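Local coordinates for LBCATS-a (Synthetic construct, PDB 5EY5), which probably acts as a tryptophan synthase alpha chain, cleaving indole-3-glycerol phosphate to indole and glyceraldehyde 3-phosphate, and binds sn-glycerol-3-phosphate, at residues E31-L36 with F82-E87; P132-A137 with I163-K168; A137-A142 with V148-L153; E218-V223 with E262-E267. All coordinates share one frame; numbering follows the deposited sequence.

Contact 1 of 4, residues E31-L36 with F82-E87; sequences ETTLEL and FEMVRE
Met-84 reaches out of helix 82-87 and lays its sulfur against the turn formed by Thr-33 and Leu-34, and this thioether is the tight centre of the contact. Its SD sits 3.7 Å from Thr-33 CG2 and 3.8 Å from the backbone N of Leu-34. The Met-84 chain leaves with CG anti to its own backbone N (chi1 -165°) and then bends twice, which brings the sulfur round to meet the threonine side chain at about a right angle. Thr-33 can offer its methyl because its hydroxyl is engaged elsewhere, bonded to Gly-26 N and Asp-29 O in the loop that leads into the helix. The Leu-34 and Met-84 side chains lie alongside each other, pointing in opposite directions, with Leu-34 CD1 4.1 Å from Met-84 CG. Helices 30-42 and 78-91 belong to the outer layer of a TIM barrel; here their short segments cross at -39° with axes 10.5 Å apart. Thr-33 and Met-84 both also rest on Leu-50 of strand 48-51, so the inner side of the contact is closed by the barrel wall. If an alanine stood at Met-84, the loss of SD and CG would probably open a gap between the helices beside the Thr-33 methyl and the Leu-34 side chain. Toward solvent the packing slackens. Leu-34 CD2 comes no nearer than 4.4 Å to Glu-87 CB, and beyond that carbon the glutamate turns its carboxylate away from helix 31-36, and its OE1 lies close to the like-charged carboxylate of Glu-90.

Contact 2 of 4, residues P132-A137 with I163-K168; sequences PPEEAA and IKMIAK
Pro-133 and Ile-166 mark the closest approach of the two backbones, their CA atoms 6.3 Å apart, where the turning loop 132-137 passes helix 163-168. The loop is held by bonds from Glu-135 N to Pro-132 O and from Ala-136 N to Pro-133 O. Met-165 supplies the main side chain: its CG is anti to the backbone N (chi1 -167°), and two further bends swing the thioether obliquely against CB and CG of Pro-133. The separation of Met-165 SD from Pro-133 CB, 3.2 Å, is so short that the exact fit there is doubtful. Ile-166 CG1 meets Pro-133 CG at 4.0 Å. At the exposed Glu-134, Met-165 CE lies 3.8 Å from Glu-134 OE2, while Glu-134 OE1 makes a salt bridge to Arg-162. A serine in place of Met-165 is likely to leave CB and CG of Pro-133 without their apolar cover. Another protein chain of the assembly borders the site, pairing with Glu-135 and packing on Ile-166. No hydrogen bond crosses between the segments, so apolar contact joins loop to helix here, with the adjoining charge taken up by Arg-162 one residue before the helical segment.

Contact 3 of 4, residues A137-A142 with V148-L153; sequences ADLAAA and VDLIFL
Leu-139 is the first residue of helix 137-142 to meet the strand segment, and it does so lightly: its CG is 4.4 Å from CD1 of Leu-150. The same side chain also packs between the helical layer and the barrel wall, touching Leu-126 of strand 125-127 and Val-115 of helix 111-121. Ala-140, next in line, takes the closer approach. Leu-150 CD1 stands 3.8 Å from Ala-140 CA and 3.9 Å from Ala-140 CB, so a single methyl rests against both backbone and side chain of the alanine. Leu-150 gets there by extending outward, with CG anti to the backbone N (chi1 -158°). Its other methyl, CD2, lies over one face of the Phe-152 ring, offset toward the rim. Further on, Ala-142 turns to Val-115, which also touches Val-148. Together these pieces belong to a beta-alpha-beta unit of the TIM barrel, in which strand 125-127, helix 137-146 and strand 149-154 follow one another. The chemistry across the contact is wholly apolar. Leu-150 N bonds to Ser-171 OG in the loop before strand 174-177, so this strand amide is satisfied away from the helix; helix and strand adhere through methyl groups, and the small Ala-140 probably allows the 6.8 Å between Ala-140 CA and Leu-150 CA.

Contact 4 of 4, residues E218-V223 with E262-E267; sequences EQAAEV and EAVKLE
Ala-221 and Ala-263 meet where helix 218-223 passes the end of helix 249-263, and because both carry only a methyl their CA atoms come within 4.9 Å. The Ala-263 methyl is directed at the opposing helix, whereas that of Ala-221 lies across; the two are 4.2 Å apart, CB to CB. The Ala-263 carbonyl O lies 3.5 Å from Ala-221 CA, a CH...O contact with an angle of 136° at the hydrogen. One residue earlier, the Ala-220 methyl is directed at the second segment and lies between two partners, more loosely against Ala-263 CB and more closely against Val-264 CG2, at 3.8 Å. Val-264 is where the chain leaves helical geometry. Its CG1 is anti to the backbone N (chi1 170°), which sets CG2 beside that N and against the Ala-220 methyl, and Val-264 also touches Val-230 of strand 229-232, tying the chain's last helix to the barrel wall. Beyond it the Lys-265 side chain reaches back, its NZ bonding to Glu-262 O at 2.7 Å, nearly straight on to the carbonyl (169° at the oxygen). Gln-225 links the two parts from outside, its NE2 bonding to Ala-221 O and to Lys-265 O. Elsewhere on helix 218-223, Gln-219 NE2 bonds to the backbone O of Arg-186, a residue of the glycerol-phosphate pocket. Methyl packing and a CH...O contact thus make up the direct interface, while the Glu-262 carbonyl at the helix end takes the lysine amine and Gln-225 bonds carbonyls of both parts, a combination consistent with a close seat for the C-terminal helix.

How the contacts relate
All four contacts lie on one eight-stranded TIM barrel and follow the chain: contact 1 closes first, contact 3 is nested inside the loop closed by contact 2, and contact 4 comes last. Contacts 2 and 3 form a single neighbourhood, centres 9 Å apart, sharing Ala-137. Phe-152 joins them, with Pro-133 CD 3.7 Å from Phe-152 CD2 and Ala-136 CB reaching the same ring, while helix 160-169 follows strand 149-154. Contact 1 stands about 31 Å from contact 2, centre to centre, across the chain's centre; contact 4 is about 30 Å from contacts 2 and 3. They sample different joints of the barrel: helix to helix, loop to helix, helix to strand, and helix to the end of the last helix.

Contact 1 of 4, residues E31-L36 with F82-E87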
loop_
_atom_site.group_PDB
_atom_site.type_symbol
_atom_site.label_atom_id
_atom_site.label_comp_id
_atom_site.label_asym_id
_atom_site.label_seq_id
_atom_site.Cartn_x
_atom_site.Cartn_y
_atom_site.Cartn_z
ATOM N N GLU A 31 6.640 -51.614 7.020
ATOM C CA GLU A 31 6.967 -52.796 7.814
ATOM C C GLU A 31 6.284 -52.738 9.176
ATOM O O GLU A 31 5.765 -53.746 9.666
ATOM C CB GLU A 31 8.483 -52.924 7.969
ATOM C CG GLU A 31 8.932 -53.663 9.241
ATOM C CD GLU A 31 8.409 -55.100 9.342
ATOM O OE1 GLU A 31 8.272 -55.606 10.477
ATOM O OE2 GLU A 31 8.137 -55.724 8.294
ATOM N N THR A 32 6.255 -51.557 9.797
ATOM C CA THR A 32 5.611 -51.439 11.097
ATOM C C THR A 32 4.097 -51.533 10.972
ATOM O O THR A 32 3.435 -52.064 11.871
ATOM C CB THR A 32 6.029 -50.126 11.768
ATOM O OG1 THR A 32 7.455 -50.099 11.888
ATOM C CG2 THR A 32 5.413 -50.010 13.164
ATOM N N THR A 33 3.536 -51.026 9.871
ATOM C CA THR A 33 2.113 -51.202 9.608
ATOM C C THR A 33 1.749 -52.677 9.557
ATOM O O THR A 33 0.777 -53.117 10.187
ATOM C CB THR A 33 1.723 -50.531 8.285
ATOM O OG1 THR A 33 2.131 -49.153 8.281
ATOM C CG2 THR A 33 0.222 -50.618 8.086
ATOM N N LEU A 34 2.465 -53.434 8.735
ATOM C CA LEU A 34 2.289 -54.877 8.666
ATOM C C LEU A 34 2.293 -55.500 10.058
ATOM O O LEU A 34 1.358 -56.211 10.439
ATOM C CB LEU A 34 3.403 -55.482 7.805
ATOM C CG LEU A 34 3.193 -56.928 7.378
ATOM C CD1 LEU A 34 1.791 -57.059 6.793
ATOM C CD2 LEU A 34 4.245 -57.301 6.360
ATOM N N GLU A 35 3.370 -55.277 10.819
ATOM C CA GLU A 35 3.411 -55.751 12.203
ATOM C C GLU A 35 2.166 -55.318 12.974
ATOM O O GLU A 35 1.589 -56.113 13.724
ATOM C CB GLU A 35 4.666 -55.236 12.902
ATOM C CG GLU A 35 5.920 -56.051 12.644
ATOM C CD GLU A 35 6.922 -55.951 13.792
ATOM O OE1 GLU A 35 7.717 -54.982 13.816
ATOM O OE2 GLU A 35 6.903 -56.842 14.678
ATOM N N LEU A 36 1.721 -54.071 12.775
ATOM C CA LEU A 36 0.559 -53.554 13.501
ATOM C C LEU A 36 -0.717 -54.273 13.093
ATOM O O LEU A 36 -1.514 -54.674 13.951
ATOM C CB LEU A 36 0.421 -52.045 13.281
ATOM C CG LEU A 36 1.495 -51.244 14.016
ATOM C CD1 LEU A 36 1.478 -49.778 13.613
ATOM C CD2 LEU A 36 1.342 -51.411 15.527
ATOM N N PHE A 82 -0.728 -51.585 -1.427
ATOM C CA PHE A 82 -1.183 -52.786 -2.130
ATOM C C PHE A 82 -0.220 -53.954 -1.934
ATOM O O PHE A 82 -0.642 -55.086 -1.672
ATOM C CB PHE A 82 -1.352 -52.485 -3.618
ATOM C CG PHE A 82 -2.638 -51.780 -3.960
ATOM C CD1 PHE A 82 -3.835 -52.171 -3.382
ATOM C CD2 PHE A 82 -2.649 -50.739 -4.872
ATOM C CE1 PHE A 82 -5.017 -51.525 -3.706
ATOM C CE2 PHE A 82 -3.834 -50.095 -5.201
ATOM C CZ PHE A 82 -5.010 -50.479 -4.616
ATOM N N GLU A 83 1.084 -53.711 -2.096
ATOM C CA GLU A 83 2.045 -54.792 -1.914
ATOM C C GLU A 83 2.035 -55.291 -0.476
ATOM O O GLU A 83 2.178 -56.493 -0.224
ATOM C CB GLU A 83 3.447 -54.337 -2.320
ATOM N N MET A 84 1.880 -54.380 0.484
ATOM C CA MET A 84 1.766 -54.795 1.876
ATOM C C MET A 84 0.516 -55.638 2.092
ATOM O O MET A 84 0.564 -56.661 2.785
ATOM C CB MET A 84 1.756 -53.568 2.792
ATOM C CG MET A 84 1.991 -53.895 4.258
ATOM S SD MET A 84 0.914 -52.922 5.318
ATOM C CE MET A 84 -0.616 -53.807 5.057
ATOM N N VAL A 85 -0.614 -55.236 1.497
ATOM C CA VAL A 85 -1.825 -56.052 1.610
ATOM C C VAL A 85 -1.616 -57.421 0.976
ATOM O O VAL A 85 -2.122 -58.438 1.477
ATOM C CB VAL A 85 -3.035 -55.307 0.997
ATOM C CG1 VAL A 85 -4.287 -56.192 1.012
ATOM C CG2 VAL A 85 -3.289 -54.031 1.759
ATOM N N ARG A 86 -0.833 -57.494 -0.098
ATOM C CA ARG A 86 -0.586 -58.804 -0.694
ATOM C C ARG A 86 0.326 -59.648 0.185
ATOM O O ARG A 86 0.110 -60.856 0.326
ATOM C CB ARG A 86 -0.016 -58.653 -2.105
ATOM C CG ARG A 86 -1.076 -58.233 -3.123
ATOM C CD ARG A 86 -0.609 -58.414 -4.562
ATOM N NE ARG A 86 0.635 -57.699 -4.833
ATOM C CZ ARG A 86 0.706 -56.430 -5.235
ATOM N NH1 ARG A 86 -0.404 -55.721 -5.420
ATOM N NH2 ARG A 86 1.891 -55.870 -5.454
ATOM N N GLU A 87 1.336 -59.038 0.808
ATOM C CA GLU A 87 2.100 -59.780 1.806
ATOM C C GLU A 87 1.184 -60.245 2.925
ATOM O O GLU A 87 1.278 -61.387 3.384
ATOM C CB GLU A 87 3.246 -58.932 2.364
ATOM C CG GLU A 87 4.101 -58.268 1.308
ATOM C CD GLU A 87 4.458 -59.214 0.174
ATOM O OE1 GLU A 87 5.203 -60.190 0.418
ATOM O OE2 GLU A 87 3.979 -58.984 -0.960
#

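Contact 2 of 4, residues P132-A137 with I163-K168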
loop_
_atom_site.group_PDB
_atom_site.type_symbol
_atom_site.label_atom_id
_atom_site.label_comp_id
_atom_site.label_asym_id
_atom_site.label_seq_id
_atom_site.Cartn_x
_atom_site.Cartn_y
_atom_site.Cartn_z
ATOM N N PRO A 132 -19.227 -37.729 -2.005
ATOM C CA PRO A 132 -20.643 -38.013 -1.762
ATOM C C PRO A 132 -21.223 -38.880 -2.866
ATOM O O PRO A 132 -20.672 -38.948 -3.977
ATOM C CB PRO A 132 -21.294 -36.617 -1.739
ATOM C CG PRO A 132 -20.358 -35.737 -2.459
ATOM C CD PRO A 132 -18.978 -36.293 -2.230
ATOM N N PRO A 133 -22.318 -39.591 -2.584
ATOM C CA PRO A 133 -23.019 -40.330 -3.650
ATOM C C PRO A 133 -23.170 -39.585 -4.971
ATOM O O PRO A 133 -22.948 -40.184 -6.027
ATOM C CB PRO A 133 -24.379 -40.620 -2.999
ATOM C CG PRO A 133 -23.999 -40.910 -1.556
ATOM C CD PRO A 133 -22.868 -39.908 -1.250
ATOM N N GLU A 134 -23.533 -38.300 -4.956
ATOM C CA GLU A 134 -23.769 -37.606 -6.217
ATOM C C GLU A 134 -22.520 -37.551 -7.095
ATOM O O GLU A 134 -22.639 -37.384 -8.315
ATOM C CB GLU A 134 -24.308 -36.194 -5.963
ATOM C CG GLU A 134 -25.426 -36.124 -4.926
ATOM C CD GLU A 134 -24.894 -36.007 -3.504
ATOM O OE1 GLU A 134 -24.941 -34.893 -2.941
ATOM O OE2 GLU A 134 -24.414 -37.021 -2.958
ATOM N N GLU A 135 -21.336 -37.705 -6.513
ATOM C CA GLU A 135 -20.084 -37.716 -7.262
ATOM C C GLU A 135 -19.478 -39.109 -7.383
ATOM O O GLU A 135 -18.422 -39.260 -8.011
ATOM C CB GLU A 135 -19.059 -36.789 -6.596
ATOM C CG GLU A 135 -19.599 -35.443 -6.150
ATOM C CD GLU A 135 -19.872 -34.519 -7.318
ATOM O OE1 GLU A 135 -19.724 -34.971 -8.472
ATOM O OE2 GLU A 135 -20.229 -33.345 -7.083
ATOM N N ALA A 136 -20.105 -40.127 -6.791
ATOM C CA ALA A 136 -19.505 -41.449 -6.677
ATOM C C ALA A 136 -19.968 -42.424 -7.758
ATOM O O ALA A 136 -19.662 -43.614 -7.671
ATOM C CB ALA A 136 -19.799 -42.036 -5.295
ATOM N N ALA A 137 -20.682 -41.954 -8.780
ATOM C CA ALA A 137 -21.225 -42.882 -9.772
ATOM C C ALA A 137 -20.135 -43.755 -10.393
ATOM O O ALA A 137 -20.315 -44.973 -10.540
ATOM C CB ALA A 137 -21.985 -42.111 -10.855
ATOM N N ILE A 163 -30.015 -39.522 3.949
ATOM C CA ILE A 163 -29.750 -40.888 4.401
ATOM C C ILE A 163 -30.303 -41.903 3.403
ATOM O O ILE A 163 -29.593 -42.815 2.969
ATOM C CB ILE A 163 -30.323 -41.117 5.811
ATOM C CG1 ILE A 163 -29.570 -40.277 6.842
ATOM C CG2 ILE A 163 -30.263 -42.606 6.181
ATOM C CD1 ILE A 163 -30.384 -40.048 8.112
ATOM N N LYS A 164 -31.586 -41.778 3.044
ATOM C CA LYS A 164 -32.156 -42.655 2.024
ATOM C C LYS A 164 -31.206 -42.784 0.854
ATOM O O LYS A 164 -30.857 -43.888 0.424
ATOM C CB LYS A 164 -33.491 -42.108 1.520
ATOM C CG LYS A 164 -34.531 -41.940 2.572
ATOM C CD LYS A 164 -34.883 -43.267 3.188
ATOM N N MET A 165 -30.775 -41.634 0.342
ATOM C CA MET A 165 -29.915 -41.597 -0.830
ATOM C C MET A 165 -28.552 -42.226 -0.541
ATOM O O MET A 165 -28.009 -42.958 -1.380
ATOM C CB MET A 165 -29.796 -40.146 -1.293
ATOM C CG MET A 165 -29.199 -39.954 -2.654
ATOM S SD MET A 165 -27.425 -39.973 -2.470
ATOM C CE MET A 165 -27.228 -38.770 -1.156
ATOM N N ILE A 166 -27.986 -41.966 0.641
ATOM C CA ILE A 166 -26.708 -42.582 0.997
ATOM C C ILE A 166 -26.859 -44.095 1.088
ATOM O O ILE A 166 -26.151 -44.853 0.419
ATOM C CB ILE A 166 -26.165 -42.003 2.314
ATOM C CG1 ILE A 166 -25.584 -40.595 2.103
ATOM C CG2 ILE A 166 -25.118 -42.935 2.882
ATOM C CD1 ILE A 166 -25.517 -39.743 3.384
ATOM N N ALA A 167 -27.788 -44.554 1.931
ATOM C CA ALA A 167 -27.987 -45.988 2.116
ATOM C C ALA A 167 -28.350 -46.705 0.820
ATOM O O ALA A 167 -28.195 -47.927 0.735
ATOM C CB ALA A 167 -29.070 -46.229 3.171
ATOM N N LYS A 168 -28.834 -45.984 -0.190
ATOM C CA LYS A 168 -29.157 -46.633 -1.455
ATOM C C LYS A 168 -27.905 -47.076 -2.197
ATOM O O LYS A 168 -27.943 -48.058 -2.945
ATOM C CB LYS A 168 -29.986 -45.697 -2.335
#

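Contact 3 of 4, residues A137-A142 with V148-L153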
loop_
_atom_site.group_PDB
_atom_site.type_symbol
_atom_site.label_atom_id
_atom_site.label_comp_id
_atom_site.label_asym_id
_atom_site.label_seq_id
_atom_site.Cartn_x
_atom_site.Cartn_y
_atom_site.Cartn_z
ATOM N N ALA A 137 -20.682 -41.954 -8.780
ATOM C CA ALA A 137 -21.225 -42.882 -9.772
ATOM C C ALA A 137 -20.135 -43.755 -10.393
ATOM O O ALA A 137 -20.315 -44.973 -10.540
ATOM C CB ALA A 137 -21.985 -42.111 -10.855
ATOM N N ASP A 138 -18.999 -43.157 -10.774
ATOM C CA ASP A 138 -17.943 -43.919 -11.445
ATOM C C ASP A 138 -17.314 -44.949 -10.507
ATOM O O ASP A 138 -17.185 -46.128 -10.858
ATOM C CB ASP A 138 -16.864 -42.978 -11.992
ATOM C CG ASP A 138 -17.321 -42.179 -13.214
ATOM O OD1 ASP A 138 -16.655 -41.171 -13.539
ATOM O OD2 ASP A 138 -18.336 -42.551 -13.844
ATOM N N LEU A 139 -16.879 -44.516 -9.323
ATOM C CA LEU A 139 -16.268 -45.446 -8.376
ATOM C C LEU A 139 -17.245 -46.551 -7.983
ATOM O O LEU A 139 -16.857 -47.718 -7.849
ATOM C CB LEU A 139 -15.771 -44.689 -7.140
ATOM C CG LEU A 139 -15.040 -45.534 -6.074
ATOM C CD1 LEU A 139 -13.822 -46.220 -6.648
ATOM C CD2 LEU A 139 -14.640 -44.709 -4.848
ATOM N N ALA A 140 -18.522 -46.203 -7.806
ATOM C CA ALA A 140 -19.514 -47.176 -7.358
ATOM C C ALA A 140 -19.745 -48.273 -8.389
ATOM O O ALA A 140 -19.953 -49.434 -8.022
ATOM C CB ALA A 140 -20.830 -46.468 -7.036
ATOM N N ALA A 141 -19.721 -47.937 -9.679
ATOM C CA ALA A 141 -19.932 -48.969 -10.690
ATOM C C ALA A 141 -18.722 -49.894 -10.796
ATOM O O ALA A 141 -18.873 -51.107 -10.972
ATOM C CB ALA A 141 -20.253 -48.326 -12.037
ATOM N N ALA A 142 -17.512 -49.345 -10.692
ATOM C CA ALA A 142 -16.327 -50.192 -10.670
ATOM C C ALA A 142 -16.308 -51.076 -9.430
ATOM O O ALA A 142 -15.980 -52.267 -9.510
ATOM C CB ALA A 142 -15.066 -49.331 -10.739
ATOM N N VAL A 148 -16.146 -54.946 -4.557
ATOM C CA VAL A 148 -15.539 -54.134 -3.516
ATOM C C VAL A 148 -16.616 -53.248 -2.909
ATOM O O VAL A 148 -17.324 -52.537 -3.632
ATOM C CB VAL A 148 -14.397 -53.284 -4.083
ATOM C CG1 VAL A 148 -13.895 -52.299 -3.010
ATOM C CG2 VAL A 148 -13.304 -54.196 -4.618
ATOM N N ASP A 149 -16.745 -53.286 -1.588
ATOM C CA ASP A 149 -17.774 -52.497 -0.930
ATOM C C ASP A 149 -17.364 -51.032 -0.856
ATOM O O ASP A 149 -16.187 -50.698 -0.690
ATOM C CB ASP A 149 -18.060 -53.026 0.476
ATOM C CG ASP A 149 -18.766 -54.387 0.461
ATOM O OD1 ASP A 149 -18.688 -55.097 1.482
ATOM O OD2 ASP A 149 -19.390 -54.747 -0.562
ATOM N N LEU A 150 -18.348 -50.163 -0.991
ATOM C CA LEU A 150 -18.162 -48.723 -0.898
ATOM C C LEU A 150 -18.931 -48.258 0.334
ATOM O O LEU A 150 -20.168 -48.243 0.336
ATOM C CB LEU A 150 -18.648 -48.044 -2.176
ATOM C CG LEU A 150 -18.096 -46.668 -2.517
ATOM C CD1 LEU A 150 -18.747 -46.165 -3.795
ATOM C CD2 LEU A 150 -18.331 -45.710 -1.371
ATOM N N ILE A 151 -18.207 -47.907 1.387
ATOM C CA ILE A 151 -18.811 -47.505 2.651
ATOM C C ILE A 151 -18.976 -45.990 2.673
ATOM O O ILE A 151 -17.989 -45.250 2.578
ATOM C CB ILE A 151 -17.953 -47.970 3.830
ATOM C CG1 ILE A 151 -17.842 -49.502 3.817
ATOM C CG2 ILE A 151 -18.523 -47.421 5.141
ATOM C CD1 ILE A 151 -16.425 -50.009 3.876
ATOM N N PHE A 152 -20.219 -45.522 2.815
ATOM C CA PHE A 152 -20.500 -44.088 2.858
ATOM C C PHE A 152 -20.775 -43.631 4.289
ATOM O O PHE A 152 -21.321 -44.383 5.105
ATOM C CB PHE A 152 -21.694 -43.734 1.961
ATOM C CG PHE A 152 -21.390 -43.779 0.481
ATOM C CD1 PHE A 152 -21.770 -44.862 -0.289
ATOM C CD2 PHE A 152 -20.729 -42.725 -0.139
ATOM C CE1 PHE A 152 -21.499 -44.897 -1.649
ATOM C CE2 PHE A 152 -20.456 -42.748 -1.503
ATOM C CZ PHE A 152 -20.835 -43.831 -2.260
ATOM N N LEU A 153 -20.386 -42.383 4.582
ATOM C CA LEU A 153 -20.582 -41.771 5.897
ATOM C C LEU A 153 -21.927 -41.064 5.993
ATOM O O LEU A 153 -22.408 -40.462 5.025
ATOM C CB LEU A 153 -19.483 -40.754 6.209
ATOM C CG LEU A 153 -18.113 -41.274 6.629
ATOM C CD1 LEU A 153 -17.702 -42.404 5.716
ATOM C CD2 LEU A 153 -17.069 -40.134 6.590
#

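Contact 4 of 4, residues E218-V223 with E262-E267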
loop_
_atom_site.group_PDB
_atom_site.type_symbol
_atom_site.label_atom_id
_atom_site.label_comp_id
_atom_site.label_asym_id
_atom_site.label_seq_id
_atom_site.Cartn_x
_atom_site.Cartn_y
_atom_site.Cartn_z
ATOM N N GLU A 218 -14.151 -47.098 27.978
ATOM C CA GLU A 218 -15.484 -46.766 28.478
ATOM C C GLU A 218 -16.365 -46.201 27.368
ATOM O O GLU A 218 -17.547 -46.548 27.262
ATOM C CB GLU A 218 -15.386 -45.784 29.648
ATOM N N GLN A 219 -15.806 -45.338 26.519
ATOM C CA GLN A 219 -16.572 -44.809 25.394
ATOM C C GLN A 219 -16.874 -45.892 24.372
ATOM O O GLN A 219 -17.970 -45.929 23.806
ATOM C CB GLN A 219 -15.811 -43.661 24.731
ATOM C CG GLN A 219 -15.740 -42.417 25.570
ATOM C CD GLN A 219 -14.961 -41.310 24.880
ATOM O OE1 GLN A 219 -14.258 -41.555 23.898
ATOM N NE2 GLN A 219 -15.084 -40.087 25.389
ATOM N N ALA A 220 -15.898 -46.763 24.089
ATOM C CA ALA A 220 -16.142 -47.842 23.143
ATOM C C ALA A 220 -17.282 -48.729 23.618
ATOM O O ALA A 220 -18.110 -49.177 22.811
ATOM C CB ALA A 220 -14.868 -48.656 22.939
ATOM N N ALA A 221 -17.366 -48.961 24.933
ATOM C CA ALA A 221 -18.437 -49.791 25.473
ATOM C C ALA A 221 -19.791 -49.118 25.306
ATOM O O ALA A 221 -20.777 -49.772 24.945
ATOM C CB ALA A 221 -18.170 -50.104 26.944
ATOM N N GLU A 222 -19.857 -47.813 25.569
ATOM C CA GLU A 222 -21.096 -47.075 25.353
ATOM C C GLU A 222 -21.551 -47.165 23.896
ATOM O O GLU A 222 -22.734 -47.399 23.620
ATOM C CB GLU A 222 -20.907 -45.622 25.798
ATOM C CG GLU A 222 -20.372 -45.503 27.230
ATOM C CD GLU A 222 -19.997 -44.080 27.628
ATOM O OE1 GLU A 222 -20.650 -43.128 27.150
ATOM O OE2 GLU A 222 -19.045 -43.913 28.426
ATOM N N VAL A 223 -20.625 -47.002 22.948
ATOM C CA VAL A 223 -20.986 -47.106 21.536
ATOM C C VAL A 223 -21.466 -48.513 21.201
ATOM O O VAL A 223 -22.424 -48.691 20.440
ATOM C CB VAL A 223 -19.797 -46.692 20.640
ATOM C CG1 VAL A 223 -20.134 -46.922 19.168
ATOM C CG2 VAL A 223 -19.424 -45.248 20.879
ATOM N N GLU A 262 -12.119 -56.019 24.947
ATOM C CA GLU A 262 -12.920 -56.398 26.107
ATOM C C GLU A 262 -14.097 -55.452 26.290
ATOM O O GLU A 262 -15.138 -55.850 26.826
ATOM C CB GLU A 262 -12.057 -56.423 27.372
ATOM N N ALA A 263 -13.961 -54.205 25.831
ATOM C CA ALA A 263 -15.029 -53.223 25.974
ATOM C C ALA A 263 -16.089 -53.329 24.882
ATOM O O ALA A 263 -17.273 -53.116 25.155
ATOM C CB ALA A 263 -14.442 -51.808 25.990
ATOM N N VAL A 264 -15.704 -53.655 23.650
ATOM C CA VAL A 264 -16.669 -53.671 22.554
ATOM C C VAL A 264 -17.422 -54.996 22.544
ATOM O O VAL A 264 -16.977 -55.986 21.952
ATOM C CB VAL A 264 -15.991 -53.396 21.203
ATOM C CG1 VAL A 264 -16.966 -53.649 20.058
ATOM C CG2 VAL A 264 -15.467 -51.964 21.170
ATOM N N LYS A 265 -18.569 -55.010 23.212
ATOM C CA LYS A 265 -19.368 -56.205 23.428
ATOM C C LYS A 265 -20.642 -55.761 24.131
ATOM O O LYS A 265 -20.690 -54.678 24.727
ATOM C CB LYS A 265 -18.610 -57.245 24.264
ATOM C CG LYS A 265 -18.461 -56.869 25.739
ATOM C CD LYS A 265 -17.938 -58.032 26.590
ATOM C CE LYS A 265 -17.974 -57.683 28.077
ATOM N NZ LYS A 265 -17.352 -56.343 28.333
ATOM N N LEU A 266 -21.679 -56.578 24.084
ATOM C CA LEU A 266 -22.907 -56.240 24.768
ATOM C C LEU A 266 -22.662 -56.288 26.247
ATOM O O LEU A 266 -21.990 -57.168 26.726
ATOM C CB LEU A 266 -24.014 -57.204 24.410
ATOM C CG LEU A 266 -24.551 -57.018 23.012
ATOM C CD1 LEU A 266 -25.474 -58.155 22.652
ATOM C CD2 LEU A 266 -25.224 -55.668 22.829
ATOM N N GLU A 267 -23.195 -55.312 26.955
ATOM C CA GLU A 267 -22.911 -55.192 28.378
ATOM C C GLU A 267 -23.562 -56.328 29.161
ATOM O O GLU A 267 -24.609 -56.858 28.781
ATOM C CB GLU A 267 -23.397 -53.844 28.913
#